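Local atomic coordinates of erythrocyte membrane protein 1 (Plasmodium falciparum, PDB entry 6S8T), a protein that probably binds the host endothelial receptor ICAM-1 through the DBLbeta domain seen here, helping infected erythrocytes adhere to host cells. Residues I63-N69 / G143-L147. Numbering follows the deposited sequence.
Sequences ITLQHSN and GDVQL
A non-regular loop, 63-69, curls over one flank of the long helix 137-163, meeting it along a little more than one turn, 143-147. The CA atoms come closest at the loop's two ends, Ile63 to Leu147 at 6.8 Å and Ser68 to Asp144 at 5.5 Å, while the middle bulges away. Leu147, the residue most buried by the contact, points toward the loop with chi1 t and chi2 p and enters the concave side of this curl: its CD1 lies 3.5 Å from Thr64 O and its CD2 3.6 Å from Ser68 CB. Ile63, fully extended (t, t), reaches back so that its CD1 packs 3.8 Å from Leu147 CB and 3.6 Å from Gly143 O. With no side chain, Gly143 lets the loop backbone come close, His67 O lying 4.3 Å from Gly143 O; a CB here would point toward the loop, near that His67 carbonyl. The bulge closes on itself through Thr64 OG1 and His67 ND1, 2.9 Å apart and hydrogen-bonded, and through an inverse gamma turn centred on His67. Beyond it, Asp144 uses both carboxylate oxygens: Ser68 OG donates to OD1 (2.7 Å) and Asn69 N to OD2 (3.0 Å), while a water bridges OD2 (2.6 Å) and Asn69 ND2 (3.0 Å). Asn122 also bonds OD1, and Asn69 OD1 accepts from Lys49 N. Thus a loop of the Duffy-binding-like fold is held to its helical core by branched apolar side chains at one end and, at the other, by a buried carboxylate whose charge is met by neutral donors.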
loop_
_atom_site.group_PDB
_atom_site.type_symbol
_atom_site.label_atom_id
_atom_site.label_comp_id
_atom_site.label_asym_id
_atom_site.label_seq_id
_atom_site.Cartn_x
_atom_site.Cartn_y
_atom_site.Cartn_z
ATOM N N ILE A 63 12.613 -9.968 -19.661
ATOM C CA ILE A 63 13.478 -10.371 -18.557
ATOM C C ILE A 63 12.998 -11.708 -18.007
ATOM O O ILE A 63 11.799 -11.911 -17.773
ATOM C CB ILE A 63 13.516 -9.284 -17.471
ATOM C CG1 ILE A 63 14.415 -9.713 -16.307
ATOM C CG2 ILE A 63 12.116 -8.952 -16.974
ATOM C CD1 ILE A 63 14.609 -8.637 -15.253
ATOM N N THR A 64 13.932 -12.630 -17.811
ATOM C CA THR A 64 13.629 -13.993 -17.410
ATOM C C THR A 64 14.156 -14.260 -16.001
ATOM O O THR A 64 14.633 -13.355 -15.305
ATOM C CB THR A 64 14.218 -14.979 -18.422
ATOM O OG1 THR A 64 15.647 -14.870 -18.419
ATOM C CG2 THR A 64 13.697 -14.684 -19.822
ATOM N N LEU A 65 14.067 -15.524 -15.582
ATOM C CA LEU A 65 14.591 -15.942 -14.290
ATOM C C LEU A 65 16.108 -16.075 -14.290
ATOM O O LEU A 65 16.714 -16.114 -13.214
ATOM C CB LEU A 65 13.963 -17.275 -13.868
ATOM C CG LEU A 65 12.581 -17.269 -13.206
ATOM C CD1 LEU A 65 11.498 -16.723 -14.128
ATOM C CD2 LEU A 65 12.223 -18.673 -12.735
ATOM N N GLN A 66 16.731 -16.151 -15.469
ATOM C CA GLN A 66 18.185 -16.216 -15.542
ATOM C C GLN A 66 18.842 -14.885 -15.197
ATOM O O GLN A 66 20.000 -14.875 -14.768
ATOM C CB GLN A 66 18.625 -16.665 -16.935
ATOM C CG GLN A 66 18.192 -18.073 -17.305
ATOM C CD GLN A 66 18.610 -18.450 -18.711
ATOM O OE1 GLN A 66 18.587 -19.623 -19.086
ATOM N NE2 GLN A 66 18.995 -17.453 -19.500
ATOM N N HIS A 67 18.133 -13.772 -15.369
ATOM C CA HIS A 67 18.669 -12.443 -15.071
ATOM C C HIS A 67 18.447 -12.067 -13.610
ATOM O O HIS A 67 17.994 -10.971 -13.288
ATOM C CB HIS A 67 18.043 -11.412 -16.005
ATOM C CG HIS A 67 18.211 -11.736 -17.456
ATOM N ND1 HIS A 67 17.425 -12.662 -18.108
ATOM C CD2 HIS A 67 19.084 -11.266 -18.379
ATOM C CE1 HIS A 67 17.802 -12.744 -19.372
ATOM N NE2 HIS A 67 18.806 -11.908 -19.562
ATOM N N SER A 68 18.781 -12.991 -12.712
ATOM C CA SER A 68 18.576 -12.810 -11.284
ATOM C C SER A 68 19.754 -13.397 -10.523
ATOM O O SER A 68 20.406 -14.336 -10.987
ATOM C CB SER A 68 17.270 -13.470 -10.820
ATOM O OG SER A 68 17.198 -13.530 -9.407
ATOM N N ASN A 69 20.018 -12.834 -9.343
ATOM C CA ASN A 69 21.060 -13.325 -8.450
ATOM C C ASN A 69 20.489 -14.078 -7.253
ATOM O O ASN A 69 21.126 -14.141 -6.197
ATOM C CB ASN A 69 21.953 -12.176 -7.982
ATOM C CG ASN A 69 23.059 -11.857 -8.971
ATOM O OD1 ASN A 69 23.577 -12.745 -9.647
ATOM N ND2 ASN A 69 23.434 -10.585 -9.055
ATOM N N GLY A 143 18.395 -5.181 -11.880
ATOM C CA GLY A 143 17.837 -6.349 -12.542
ATOM C C GLY A 143 16.892 -7.132 -11.650
ATOM O O GLY A 143 15.803 -7.522 -12.076
ATOM N N ASP A 144 17.287 -7.360 -10.396
ATOM C CA ASP A 144 16.432 -8.111 -9.483
ATOM C C ASP A 144 15.230 -7.291 -9.029
ATOM O O ASP A 144 14.166 -7.857 -8.751
ATOM C CB ASP A 144 17.245 -8.598 -8.284
ATOM C CG ASP A 144 17.740 -10.030 -8.456
ATOM O OD1 ASP A 144 16.917 -10.909 -8.800
ATOM O OD2 ASP A 144 18.950 -10.276 -8.258
ATOM N N VAL A 145 15.370 -5.966 -8.949
ATOM C CA VAL A 145 14.226 -5.126 -8.605
ATOM C C VAL A 145 13.222 -5.101 -9.751
ATOM O O VAL A 145 12.005 -5.133 -9.529
ATOM C CB VAL A 145 14.697 -3.709 -8.224
ATOM C CG1 VAL A 145 13.505 -2.778 -8.048
ATOM C CG2 VAL A 145 15.527 -3.752 -6.954
ATOM N N GLN A 146 13.712 -5.047 -10.993
ATOM C CA GLN A 146 12.811 -5.067 -12.139
ATOM C C GLN A 146 12.160 -6.433 -12.321
ATOM O O GLN A 146 11.006 -6.513 -12.757
ATOM C CB GLN A 146 13.559 -4.663 -13.410
ATOM C CG GLN A 146 13.905 -3.182 -13.484
ATOM C CD GLN A 146 14.612 -2.814 -14.773
ATOM O OE1 GLN A 146 15.693 -3.321 -15.065
ATOM N NE2 GLN A 146 13.999 -1.935 -15.555
ATOM N N LEU A 147 12.878 -7.512 -11.998
ATOM C CA LEU A 147 12.274 -8.838 -12.070
ATOM C C LEU A 147 11.154 -8.985 -11.049
ATOM O O LEU A 147 10.084 -9.520 -11.365
ATOM C CB LEU A 147 13.336 -9.918 -11.860
ATOM C CG LEU A 147 12.816 -11.357 -11.852
ATOM C CD1 LEU A 147 12.316 -11.763 -13.233
ATOM C CD2 LEU A 147 13.886 -12.321 -11.364
HETATM O O HOH W 1 21.096 -8.809 -8.383
#